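Leucine aminopeptidase A1, chloroplastic (Solanum lycopersicum, PDB 5D8N) removes N-terminal amino acids from peptides as a magnesium-dependent hexameric aminopeptidase, regulates wound signalling and has a role in insect defence. Local coordinates at residues Glu53-Arg58 against Ala143-Asp148; Ala130-Ser135 against Ser183-Leu188; Glu348-Val353 against Cys400-Glu405; Gly368-Ala373 against Ser465-Met470; Glu438-Ala443 against Glu448-Met453. The protein carries 1 engineered substitution. All coordinates share one frame; numbering follows the deposited sequence.

In the fold
Contacts 1 and 2 reach one mixed sheet in the N-terminal part of the chain, where strands 139-144 and 187-191 are neighbours. Contact 1 is polar and partly buried. Contact 2 is small, apolar and buried. The other three lie in the catalytic part. Contacts 3 and 5 reach its eight-stranded sheet. Contact 3 is buried against strand 347-358 and centres on a histidine. Contact 5 packs aliphatic groups between a helix and a strand outermost within this chain, and is partly buried. Contact 4 lies far from the chain centre, yet its touching residues are buried, and another subunit reaches it. Contact 5 is nested in the loop that contact 4 closes.

Contact 1 of 5, residues Glu53-Arg58 against Ala143-Asp148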
# COMPACT_ATOMS: atom_id res chain seq x y z
N GLU A 53 -26.42 -34.26 24.04
CA GLU A 53 -25.62 -34.49 25.25
C GLU A 53 -26.41 -35.26 26.29
O GLU A 53 -25.90 -36.22 26.85
CB GLU A 53 -25.09 -33.19 25.85
CG GLU A 53 -24.21 -32.44 24.86
CD GLU A 53 -23.50 -31.24 25.45
OE1 GLU A 53 -23.35 -30.23 24.74
OE2 GLU A 53 -22.92 -31.40 26.54
N ASN A 54 -27.68 -34.92 26.46
CA ASN A 54 -28.53 -35.65 27.40
C ASN A 54 -28.76 -37.10 26.99
O ASN A 54 -28.84 -37.98 27.85
CB ASN A 54 -29.87 -34.93 27.58
CG ASN A 54 -29.76 -33.62 28.34
OD1 ASN A 54 -28.75 -33.29 28.98
ND2 ASN A 54 -30.85 -32.86 28.31
N ASP A 55 -28.90 -37.35 25.69
CA ASP A 55 -29.02 -38.72 25.16
C ASP A 55 -27.83 -39.61 25.51
O ASP A 55 -27.96 -40.84 25.48
CB ASP A 55 -29.12 -38.72 23.63
CG ASP A 55 -30.39 -38.08 23.11
OD1 ASP A 55 -31.40 -38.03 23.84
OD2 ASP A 55 -30.39 -37.68 21.92
N MET A 56 -26.67 -39.02 25.80
CA MET A 56 -25.45 -39.77 26.11
C MET A 56 -25.21 -40.02 27.61
O MET A 56 -24.15 -40.52 28.01
CB MET A 56 -24.24 -39.05 25.52
CG MET A 56 -24.29 -38.91 24.02
SD MET A 56 -24.47 -40.49 23.16
CE MET A 56 -23.00 -41.32 23.76
N ALA A 57 -26.19 -39.72 28.44
CA ALA A 57 -26.01 -39.89 29.88
C ALA A 57 -25.76 -41.36 30.22
O ALA A 57 -26.36 -42.27 29.64
CB ALA A 57 -27.22 -39.38 30.65
N ARG A 58 -24.90 -41.59 31.20
CA ARG A 58 -24.63 -42.95 31.66
C ARG A 58 -25.07 -43.17 33.10
O ARG A 58 -25.26 -42.21 33.85
CB ARG A 58 -23.15 -43.26 31.51
CG ARG A 58 -22.67 -43.16 30.08
CD ARG A 58 -21.17 -43.36 30.00
NE ARG A 58 -20.67 -43.35 28.62
CZ ARG A 58 -19.97 -44.35 28.09
NH1 ARG A 58 -19.75 -45.48 28.77
NH2 ARG A 58 -19.43 -44.20 26.88
N ALA A 143 -31.37 -42.08 12.21
CA ALA A 143 -32.37 -41.99 13.27
C ALA A 143 -31.93 -41.04 14.39
O ALA A 143 -30.73 -40.77 14.54
CB ALA A 143 -32.57 -43.38 13.84
N LEU A 144 -32.87 -40.59 15.21
CA LEU A 144 -32.56 -39.87 16.45
C LEU A 144 -32.50 -40.83 17.62
O LEU A 144 -33.28 -41.77 17.69
CB LEU A 144 -33.61 -38.80 16.77
CG LEU A 144 -33.84 -37.79 15.65
CD1 LEU A 144 -34.85 -36.74 16.07
CD2 LEU A 144 -32.52 -37.12 15.27
N ALA A 145 -31.59 -40.60 18.56
CA ALA A 145 -31.51 -41.46 19.72
C ALA A 145 -32.77 -41.29 20.56
O ALA A 145 -33.17 -42.22 21.26
CB ALA A 145 -30.29 -41.15 20.56
N SER A 146 -33.38 -40.11 20.52
CA SER A 146 -34.64 -39.94 21.22
C SER A 146 -35.63 -39.05 20.47
O SER A 146 -35.28 -37.98 19.95
CB SER A 146 -34.44 -39.43 22.65
OG SER A 146 -33.82 -38.16 22.66
N THR A 147 -36.86 -39.55 20.39
CA THR A 147 -38.01 -38.81 19.88
C THR A 147 -39.09 -38.54 20.93
O THR A 147 -40.19 -38.09 20.58
CB THR A 147 -38.64 -39.59 18.70
OG1 THR A 147 -39.02 -40.91 19.13
CG2 THR A 147 -37.64 -39.71 17.53
N ASP A 148 -38.80 -38.73 22.22
CA ASP A 148 -39.80 -38.47 23.27
C ASP A 148 -40.27 -37.01 23.35
O ASP A 148 -39.49 -36.07 23.22
CB ASP A 148 -39.31 -38.92 24.66
CG ASP A 148 -39.40 -40.43 24.86
OD1 ASP A 148 -40.11 -41.11 24.08
OD2 ASP A 148 -38.74 -40.93 25.79
O HOH W 1 -31.78 -37.83 19.72
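D55 meets S146 and A145 through its carboxylate. S146 OG donates to D55 OD1 over 2.7 Å, on the syn side of that oxygen and 25° out of the carboxylate plane. S146 has two deposited conformers; in the one described, S146 OG lies between the backbone N and the carbonyl carbon (chi1 62°). The other oxygen works through water. A single water donates to D55 OD2 at 2.6 Å and accepts from S146 N at 2.9 Å. D55 OD2 also takes the backbone N-H of T52, so two donors hold that oxygen. The van der Waals part is small: A145 CB lies 3.7 Å from D55 OD2. With an alanine here, S146 OG, the bridging water and T52 N would probably all be left without their acceptor. D55 sits in the short 3-10 segment 54-56, just after strand 46-52. A145 and S146 follow the end of strand 139-144, the parallel neighbour of strand 46-52 in the sheet. The A145 methyl also rests on I49 and A51 of strand 46-52, while L144 packs on Y121 and L124 of helix 119-134.

Contact 2 of 5, residues Ala130-Ser135 against Ser183-Leu188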
# COMPACT_ATOMS: atom_id res chain seq x y z
N ALA A 130 -21.22 -37.46 5.09
CA ALA A 130 -19.77 -37.48 5.19
C ALA A 130 -19.28 -38.86 5.61
O ALA A 130 -18.26 -39.33 5.12
CB ALA A 130 -19.27 -36.39 6.14
N ALA A 131 -19.96 -39.48 6.57
CA ALA A 131 -19.53 -40.78 7.05
C ALA A 131 -19.80 -41.82 5.94
O ALA A 131 -19.02 -42.74 5.74
CB ALA A 131 -20.27 -41.15 8.32
N ALA A 132 -20.81 -41.60 5.12
CA ALA A 132 -21.08 -42.52 4.02
C ALA A 132 -19.99 -42.45 2.95
O ALA A 132 -19.52 -43.45 2.39
CB ALA A 132 -22.44 -42.21 3.39
N LYS A 133 -19.58 -41.22 2.68
CA LYS A 133 -18.56 -40.98 1.69
C LYS A 133 -17.27 -41.63 2.18
O LYS A 133 -16.60 -42.29 1.42
CB LYS A 133 -18.38 -39.48 1.51
CG LYS A 133 -17.40 -39.10 0.42
CD LYS A 133 -17.43 -37.59 0.16
CE LYS A 133 -16.37 -37.12 -0.82
NZ LYS A 133 -14.99 -37.55 -0.48
N SER A 134 -16.95 -41.46 3.46
CA SER A 134 -15.67 -41.94 3.96
C SER A 134 -15.64 -43.46 4.15
O SER A 134 -14.56 -44.02 4.31
CB SER A 134 -15.29 -41.26 5.27
OG SER A 134 -16.12 -41.74 6.31
N SER A 135 -16.77 -44.14 4.02
CA SER A 135 -16.78 -45.61 4.04
C SER A 135 -17.39 -46.23 2.79
O SER A 135 -17.72 -47.42 2.77
CB SER A 135 -17.55 -46.09 5.27
OG SER A 135 -18.91 -45.70 5.14
N SER A 183 -20.14 -40.56 -6.39
CA SER A 183 -20.77 -40.89 -5.12
C SER A 183 -21.34 -42.32 -5.10
O SER A 183 -22.03 -42.77 -6.02
CB SER A 183 -21.88 -39.89 -4.78
OG SER A 183 -22.55 -40.24 -3.58
N THR A 184 -21.07 -43.01 -4.00
CA THR A 184 -21.56 -44.37 -3.82
C THR A 184 -22.99 -44.40 -3.26
O THR A 184 -23.61 -45.47 -3.19
CB THR A 184 -20.64 -45.16 -2.88
OG1 THR A 184 -20.52 -44.48 -1.62
CG2 THR A 184 -19.25 -45.31 -3.52
N LEU A 185 -23.43 -43.28 -2.68
CA LEU A 185 -24.67 -43.29 -1.90
C LEU A 185 -25.92 -43.47 -2.77
O LEU A 185 -26.11 -42.74 -3.73
CB LEU A 185 -24.80 -42.01 -1.08
CG LEU A 185 -25.99 -42.00 -0.14
CD1 LEU A 185 -25.92 -43.18 0.82
CD2 LEU A 185 -26.00 -40.71 0.64
N GLU A 186 -26.70 -44.51 -2.51
CA GLU A 186 -27.82 -44.83 -3.38
C GLU A 186 -29.15 -44.70 -2.65
O GLU A 186 -30.18 -44.46 -3.27
CB GLU A 186 -27.69 -46.26 -3.90
CG GLU A 186 -26.63 -46.41 -4.97
CD GLU A 186 -26.41 -47.86 -5.41
OE1 GLU A 186 -27.18 -48.77 -5.00
OE2 GLU A 186 -25.44 -48.07 -6.16
N SER A 187 -29.17 -44.99 -1.35
CA SER A 187 -30.42 -44.92 -0.63
C SER A 187 -30.25 -44.42 0.80
O SER A 187 -29.24 -44.65 1.44
CB SER A 187 -31.14 -46.28 -0.65
OG SER A 187 -30.57 -47.23 0.23
N LEU A 188 -31.29 -43.78 1.30
CA LEU A 188 -31.38 -43.35 2.69
C LEU A 188 -32.72 -43.80 3.23
O LEU A 188 -33.77 -43.41 2.70
CB LEU A 188 -31.28 -41.83 2.76
CG LEU A 188 -31.74 -41.16 4.07
CD1 LEU A 188 -30.83 -41.48 5.24
CD2 LEU A 188 -31.83 -39.66 3.89
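A132 CB faces the branched end of L185, with L185 CD1 4.4 Å away. This is a loose apolar touch. With L185 CG opposite the backbone N (chi1 -174°), its CD1 methyl comes against A132 CB. The same two residues mark the nearest approach of the backbones, their CA atoms 7.0 Å apart. No hydrogen bond crosses between the segments. T184 OG1 lies 4.3 Å from A132 O, and its hydrogen bond goes to A137 O, in the loop after the helix. S183 OG accepts from L185 N at 3.3 Å, with an N-H...O angle of 155°. This closes an ST turn that fixes the backbone just before L185. On the other segment, a bond from S135 OG ties S135 back to A131 O. A132 and L185 both also pack on I140 of strand 139-144, and L185 reaches V166 and S170 of helix 152-170. The contact thus joins the C-terminal part of helix 119-134 to the loop that leads into strand 187-191. This is consistent with the alpha/beta layering of the macro-like N-terminal domain of M17 peptidases.

Contact 3 of 5, residues Glu348-Val353 against Cys400-Glu405; sequences EVHFIV and CNQGVE
H350 presents one ring face to Q402 and a ring carbon to V404. Q402 CB stands over the ring, 4.3 Å from the H350 centroid and 12° off the ring normal. That is a CH-pi contact made by the aliphatic part of Q402. Its CG lies farther along, 4.2 Å from H350 ND1. V404 comes in obliquely, with V404 CG1 3.7 Å from H350 CD2. The ring gets there because H350 CG lies anti to the carbonyl carbon (chi1 -63°), which sets the imidazole against residues 400-405. G403, with positive phi, turns the chain after helix 388-401. Q402 and V404, before and after it, both point their CB toward the strand. Both ring nitrogens are held. H350 NE2 donates to E348 OE2 over 2.7 Å, using the anti lone pair of that oxygen, with an N-H...O angle of 143° and the oxygen tilted out of the ring plane. H350 ND1 is hydrogen-bonded to H281 NE2 of the neighbouring strand 278-284. A leucine here would probably leave E348 OE2 and H281 NE2 without their ring partner and take away the flat face under Q402 CB. With bonds at both nitrogens, the buried imidazole is fixed in rotation. The carboxylate of E348 is likely to polarise it and raise its basicity. Across the segments the imidazole meets only aliphatic carbons of Q402 and V404, and its polar bonds go to E348 and H281.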
# COMPACT_ATOMS: atom_id res chain seq x y z
N GLU A 348 -47.99 -15.75 -8.24
CA GLU A 348 -47.35 -15.56 -9.53
C GLU A 348 -45.97 -15.00 -9.23
O GLU A 348 -45.87 -13.99 -8.54
CB GLU A 348 -48.17 -14.59 -10.39
CG GLU A 348 -47.54 -14.20 -11.72
CD GLU A 348 -48.37 -13.17 -12.48
OE1 GLU A 348 -49.59 -13.36 -12.66
OE2 GLU A 348 -47.80 -12.18 -12.98
N VAL A 349 -44.93 -15.68 -9.69
CA VAL A 349 -43.56 -15.29 -9.33
C VAL A 349 -42.75 -15.00 -10.58
O VAL A 349 -42.58 -15.86 -11.46
CB VAL A 349 -42.83 -16.39 -8.54
CG1 VAL A 349 -41.47 -15.89 -8.07
CG2 VAL A 349 -43.63 -16.79 -7.31
N HIS A 350 -42.20 -13.79 -10.61
CA HIS A 350 -41.31 -13.40 -11.69
C HIS A 350 -39.85 -13.51 -11.26
O HIS A 350 -39.49 -13.08 -10.15
CB HIS A 350 -41.62 -11.96 -12.08
CG HIS A 350 -43.00 -11.79 -12.61
ND1 HIS A 350 -43.27 -11.71 -13.96
CD2 HIS A 350 -44.19 -11.67 -11.98
CE1 HIS A 350 -44.58 -11.64 -14.14
NE2 HIS A 350 -45.15 -11.54 -12.95
N PHE A 351 -39.08 -14.25 -12.03
CA PHE A 351 -37.66 -14.43 -11.76
C PHE A 351 -36.85 -13.64 -12.79
O PHE A 351 -36.97 -13.88 -14.00
CB PHE A 351 -37.25 -15.91 -11.84
CG PHE A 351 -38.12 -16.84 -11.06
CD1 PHE A 351 -39.37 -17.22 -11.54
CD2 PHE A 351 -37.72 -17.28 -9.82
CE1 PHE A 351 -40.14 -18.12 -10.81
CE2 PHE A 351 -38.53 -18.10 -9.04
CZ PHE A 351 -39.74 -18.52 -9.53
N ILE A 352 -36.07 -12.67 -12.33
CA ILE A 352 -35.45 -11.68 -13.21
C ILE A 352 -33.95 -11.54 -12.98
O ILE A 352 -33.53 -11.38 -11.84
CB ILE A 352 -36.15 -10.33 -13.02
CG1 ILE A 352 -37.59 -10.42 -13.55
CG2 ILE A 352 -35.40 -9.23 -13.75
CD1 ILE A 352 -38.50 -9.36 -12.98
N VAL A 353 -33.17 -11.76 -14.03
CA VAL A 353 -31.72 -11.64 -13.98
C VAL A 353 -31.20 -10.89 -15.21
O VAL A 353 -31.37 -11.34 -16.34
CB VAL A 353 -31.03 -13.01 -13.97
CG1 VAL A 353 -29.52 -12.84 -14.00
CG2 VAL A 353 -31.41 -13.79 -12.71
N CYS A 400 -40.63 -3.85 -11.28
CA CYS A 400 -41.75 -2.99 -10.91
C CYS A 400 -42.75 -2.85 -12.07
O CYS A 400 -43.94 -2.79 -11.85
CB CYS A 400 -41.29 -1.61 -10.44
SG CYS A 400 -40.38 -1.65 -8.88
N ASN A 401 -42.25 -2.86 -13.31
CA ASN A 401 -43.09 -2.71 -14.48
C ASN A 401 -43.88 -3.96 -14.82
O ASN A 401 -44.82 -3.87 -15.60
CB ASN A 401 -42.28 -2.30 -15.71
CG ASN A 401 -41.85 -0.85 -15.65
OD1 ASN A 401 -42.41 -0.08 -14.89
ND2 ASN A 401 -40.82 -0.51 -16.38
N GLN A 402 -43.61 -5.07 -14.15
CA GLN A 402 -44.45 -6.25 -14.28
C GLN A 402 -45.69 -6.17 -13.36
O GLN A 402 -46.51 -7.08 -13.31
CB GLN A 402 -43.65 -7.51 -13.98
CG GLN A 402 -42.41 -7.71 -14.84
CD GLN A 402 -42.62 -7.31 -16.29
OE1 GLN A 402 -42.09 -6.28 -16.78
NE2 GLN A 402 -43.35 -8.16 -17.00
N GLY A 403 -45.78 -5.11 -12.56
CA GLY A 403 -46.93 -4.96 -11.69
C GLY A 403 -46.92 -5.87 -10.48
O GLY A 403 -47.97 -6.14 -9.89
N VAL A 404 -45.73 -6.23 -9.99
CA VAL A 404 -45.67 -7.01 -8.77
C VAL A 404 -46.02 -6.20 -7.52
O VAL A 404 -45.84 -5.00 -7.46
CB VAL A 404 -44.33 -7.75 -8.64
CG1 VAL A 404 -44.16 -8.69 -9.83
CG2 VAL A 404 -43.17 -6.78 -8.55
N GLU A 405 -46.37 -6.91 -6.45
CA GLU A 405 -46.64 -6.32 -5.15
C GLU A 405 -45.38 -6.32 -4.24
O GLU A 405 -45.20 -5.44 -3.41
CB GLU A 405 -47.76 -7.17 -4.54
CG GLU A 405 -48.16 -6.88 -3.10
CD GLU A 405 -49.28 -7.78 -2.59
OE1 GLU A 405 -49.89 -8.50 -3.41
OE2 GLU A 405 -49.59 -7.69 -1.39

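Contact 4 of 5, residues Gly368-Ala373 against Ser465-Met470; sequences GDIVTA and SGVADM
I370 and A468 mark the nearest approach of the two backbones, with CA atoms 7.0 Å apart and no hydrogen bond between the segments. The contact is made by aliphatic groups. I370 sends out two branches. Its CG2 lies 4.1 Å from A468 CB. Its longer arm is extended (chi2 169°) and brings I370 CD1 to V467 CG2 at 3.8 Å. V467 has two deposited conformers, so this second touch holds for one of them. The two side chains are skewed to each other. The chain carrying V467 and A468 is shaped by S465. S465 OG accepts from V467 N at 3.1 Å and from A468 N at 2.9 Å, the second bond nearly straight (170°). These are an ST turn and an ST motif on one hydroxyl. S465 OG is also bonded to E380 OE1, so three partners grip it. The fold here is a small three-stranded sheet. Strand 378-380 lies between strands 370-372 and 470-471, and A468 also packs on its T378 and E380. The contact therefore bridges an outer strand and the loop leading into the other outer strand, across one face of the middle strand. A neighbouring subunit packs on this region. I370 O accepts from T20 OG1 and N225 ND2 of that subunit, whose P223 packs on the I370 side chain. D469 OD2 is bonded to S178 OG, also of that subunit.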
# COMPACT_ATOMS: atom_id res chain seq x y z
N GLY A 368 -16.20 7.64 -14.42
CA GLY A 368 -16.65 9.01 -14.70
C GLY A 368 -17.81 9.11 -15.68
O GLY A 368 -18.49 10.13 -15.77
N ASP A 369 -18.01 8.06 -16.47
CA ASP A 369 -19.10 8.06 -17.43
C ASP A 369 -20.42 8.30 -16.70
O ASP A 369 -20.60 7.89 -15.56
CB ASP A 369 -19.20 6.73 -18.18
CG ASP A 369 -18.15 6.60 -19.29
OD1 ASP A 369 -17.35 7.52 -19.52
OD2 ASP A 369 -18.18 5.56 -19.98
N ILE A 370 -21.38 8.88 -17.42
CA ILE A 370 -22.69 9.11 -16.84
C ILE A 370 -23.71 8.32 -17.64
O ILE A 370 -23.79 8.47 -18.86
CB ILE A 370 -23.08 10.59 -16.87
CG1 ILE A 370 -22.19 11.40 -15.93
CG2 ILE A 370 -24.53 10.75 -16.45
CD1 ILE A 370 -22.33 12.90 -16.11
N VAL A 371 -24.38 7.38 -16.98
CA VAL A 371 -25.30 6.47 -17.65
C VAL A 371 -26.70 6.78 -17.17
O VAL A 371 -26.90 7.32 -16.07
CB VAL A 371 -24.94 5.01 -17.37
CG1 VAL A 371 -23.48 4.75 -17.69
CG2 VAL A 371 -25.19 4.65 -15.91
N THR A 372 -27.69 6.44 -17.98
CA THR A 372 -29.07 6.75 -17.68
C THR A 372 -29.89 5.47 -17.55
O THR A 372 -30.06 4.70 -18.51
CB THR A 372 -29.62 7.67 -18.79
OG1 THR A 372 -28.74 8.80 -18.90
CG2 THR A 372 -31.05 8.15 -18.52
N ALA A 373 -30.45 5.26 -16.36
CA ALA A 373 -31.29 4.07 -16.14
C ALA A 373 -32.65 4.22 -16.81
O ALA A 373 -32.99 5.30 -17.31
CB ALA A 373 -31.48 3.84 -14.64
N SER A 465 -23.97 13.69 -6.65
CA SER A 465 -23.00 13.92 -7.71
C SER A 465 -22.99 15.41 -7.96
O SER A 465 -24.01 16.06 -7.81
CB SER A 465 -23.41 13.19 -8.99
OG SER A 465 -22.59 13.53 -10.10
N GLY A 466 -21.86 15.92 -8.45
CA GLY A 466 -21.77 17.30 -8.89
C GLY A 466 -22.25 17.54 -10.31
O GLY A 466 -22.44 18.73 -10.69
N VAL A 467 -22.57 16.46 -11.03
CA VAL A 467 -23.07 16.56 -12.41
C VAL A 467 -24.31 15.72 -12.70
O VAL A 467 -25.17 16.13 -13.50
CB VAL A 467 -21.98 16.22 -13.43
CG1 VAL A 467 -20.94 17.33 -13.51
CG2 VAL A 467 -21.28 14.92 -13.06
N ALA A 468 -24.41 14.54 -12.09
CA ALA A 468 -25.53 13.63 -12.35
C ALA A 468 -26.50 13.61 -11.18
O ALA A 468 -26.30 14.32 -10.21
CB ALA A 468 -25.02 12.21 -12.65
N ASP A 469 -27.55 12.79 -11.25
CA ASP A 469 -28.47 12.64 -10.11
C ASP A 469 -27.76 12.01 -8.91
O ASP A 469 -28.17 12.22 -7.80
CB ASP A 469 -29.73 11.82 -10.47
CG ASP A 469 -30.65 12.52 -11.48
OD1 ASP A 469 -30.51 13.74 -11.71
OD2 ASP A 469 -31.33 11.80 -12.22
N MET A 470 -26.82 11.11 -9.14
CA MET A 470 -26.19 10.39 -8.05
C MET A 470 -24.90 9.81 -8.56
O MET A 470 -24.70 9.70 -9.77
CB MET A 470 -27.09 9.28 -7.52
CG MET A 470 -27.24 8.09 -8.47
SD MET A 470 -28.71 7.05 -8.14
CE MET A 470 -30.02 8.05 -8.80

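Contact 5 of 5, residues Glu438-Ala443 against Glu448-Met453; sequences EVVEAA and EKLWRM
A443 O and E448 N, 3.2 Å apart, are both hydrogen-bonded to S446 OG, on the last residue of helix 433-446. A442 O makes a weak third bond to that hydroxyl. S446 thus ties the end of the helix to the first residues after it. Close by, A443 CB lies against the carbonyl E448 O at 3.4 Å. The rest of the contact is aliphatic and centres on L450. Its CG sits between the backbone N and the carbonyl carbon (chi1 56°), and the branch lies against the helix. L450 CD2 touches two residues one helical turn apart: V439 CG1 at 3.8 Å and A443 CB at 3.8 Å. L450 CD1 meets V440 CG2 more loosely, at 4.3 Å. The V439 and L450 side chains cross at about a right angle. V439 is buried, while V440 lies on the exposed side. This is the second half of a beta-alpha-beta unit: strand 426-429, helix 433-446, then strand 450-452 beside and parallel to the first. The helix segment 438-443 runs nearly antiparallel to strand 450-452, at 162°, with axes 9.2 Å apart. E448 is turned to other partners: its OE1 bonds T521 OG1 and its OE2 the backbone N of G518. R452 O accepts from W451 NE1 of a neighbouring subunit, W451 NE1 donates in turn to R452 O of that subunit, and K449 makes a salt bridge to its E456.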
# COMPACT_ATOMS: atom_id res chain seq x y z
N GLU A 438 -41.49 -10.99 7.20
CA GLU A 438 -41.72 -12.16 6.35
C GLU A 438 -40.39 -12.86 6.03
O GLU A 438 -40.31 -14.09 6.02
CB GLU A 438 -42.38 -11.77 5.03
CG GLU A 438 -43.86 -11.41 5.04
CD GLU A 438 -44.39 -10.94 3.68
OE1 GLU A 438 -43.81 -11.22 2.61
OE2 GLU A 438 -45.36 -10.16 3.67
N VAL A 439 -39.35 -12.07 5.72
CA VAL A 439 -38.08 -12.65 5.27
C VAL A 439 -37.34 -13.27 6.45
O VAL A 439 -36.85 -14.39 6.35
CB VAL A 439 -37.22 -11.65 4.48
CG1 VAL A 439 -35.82 -12.18 4.23
CG2 VAL A 439 -37.89 -11.34 3.15
N VAL A 440 -37.41 -12.62 7.60
CA VAL A 440 -36.85 -13.19 8.82
C VAL A 440 -37.53 -14.51 9.19
O VAL A 440 -36.86 -15.49 9.53
CB VAL A 440 -36.95 -12.20 9.99
CG1 VAL A 440 -36.70 -12.89 11.33
CG2 VAL A 440 -35.97 -11.07 9.82
N GLU A 441 -38.85 -14.57 9.06
CA GLU A 441 -39.57 -15.82 9.33
C GLU A 441 -39.24 -16.92 8.31
O GLU A 441 -39.09 -18.09 8.66
CB GLU A 441 -41.07 -15.57 9.40
CG GLU A 441 -41.50 -14.87 10.70
CD GLU A 441 -42.93 -14.32 10.70
OE1 GLU A 441 -43.69 -14.57 9.74
OE2 GLU A 441 -43.27 -13.55 11.63
N ALA A 442 -39.07 -16.53 7.05
CA ALA A 442 -38.73 -17.52 6.02
C ALA A 442 -37.36 -18.12 6.29
O ALA A 442 -37.18 -19.32 6.13
CB ALA A 442 -38.78 -16.88 4.64
N ALA A 443 -36.44 -17.30 6.79
CA ALA A 443 -35.09 -17.76 7.08
C ALA A 443 -35.04 -18.63 8.33
O ALA A 443 -34.26 -19.57 8.41
CB ALA A 443 -34.14 -16.58 7.24
N GLU A 448 -31.50 -20.66 7.13
CA GLU A 448 -30.46 -19.78 6.60
C GLU A 448 -30.27 -18.56 7.50
O GLU A 448 -31.20 -18.08 8.15
CB GLU A 448 -30.80 -19.38 5.17
CG GLU A 448 -30.76 -20.56 4.21
CD GLU A 448 -30.64 -20.17 2.73
OE1 GLU A 448 -31.52 -19.43 2.23
OE2 GLU A 448 -29.79 -20.76 2.03
N LYS A 449 -29.06 -18.01 7.50
CA LYS A 449 -28.70 -16.90 8.39
C LYS A 449 -28.71 -15.57 7.66
O LYS A 449 -28.00 -15.39 6.66
CB LYS A 449 -27.30 -17.08 8.99
CG LYS A 449 -27.14 -18.31 9.85
CD LYS A 449 -25.69 -18.46 10.31
CE LYS A 449 -25.57 -19.82 11.00
NZ LYS A 449 -24.40 -19.96 11.89
N LEU A 450 -29.47 -14.63 8.22
CA LEU A 450 -29.52 -13.26 7.74
C LEU A 450 -29.87 -12.31 8.87
O LEU A 450 -30.33 -12.73 9.93
CB LEU A 450 -30.48 -13.13 6.54
CG LEU A 450 -31.94 -13.56 6.66
CD1 LEU A 450 -32.76 -12.55 7.43
CD2 LEU A 450 -32.55 -13.76 5.29
N TRP A 451 -29.66 -11.02 8.64
CA TRP A 451 -29.86 -10.02 9.67
C TRP A 451 -30.23 -8.71 9.00
O TRP A 451 -29.55 -8.24 8.08
CB TRP A 451 -28.57 -9.84 10.48
CG TRP A 451 -28.70 -9.01 11.73
CD1 TRP A 451 -28.44 -7.68 11.87
CD2 TRP A 451 -29.17 -9.46 13.01
NE1 TRP A 451 -28.64 -7.28 13.18
CE2 TRP A 451 -29.06 -8.37 13.91
CE3 TRP A 451 -29.70 -10.67 13.47
CZ2 TRP A 451 -29.51 -8.44 15.22
CZ3 TRP A 451 -30.04 -10.78 14.83
CH2 TRP A 451 -29.95 -9.66 15.69
N ARG A 452 -31.31 -8.09 9.47
CA ARG A 452 -31.70 -6.81 8.94
C ARG A 452 -30.70 -5.72 9.34
O ARG A 452 -30.21 -5.68 10.48
CB ARG A 452 -33.09 -6.43 9.40
CG ARG A 452 -33.66 -5.26 8.61
CD ARG A 452 -34.94 -4.73 9.23
NE ARG A 452 -35.57 -3.70 8.41
CZ ARG A 452 -36.72 -3.09 8.72
NH1 ARG A 452 -37.43 -3.48 9.75
NH2 ARG A 452 -37.24 -2.19 7.89
N MET A 453 -30.40 -4.86 8.38
CA MET A 453 -29.53 -3.71 8.61
C MET A 453 -30.28 -2.45 8.22
O MET A 453 -31.22 -2.49 7.41
CB MET A 453 -28.28 -3.84 7.74
CG MET A 453 -27.44 -5.04 8.09
SD MET A 453 -26.53 -4.76 9.63
CE MET A 453 -25.27 -3.65 9.07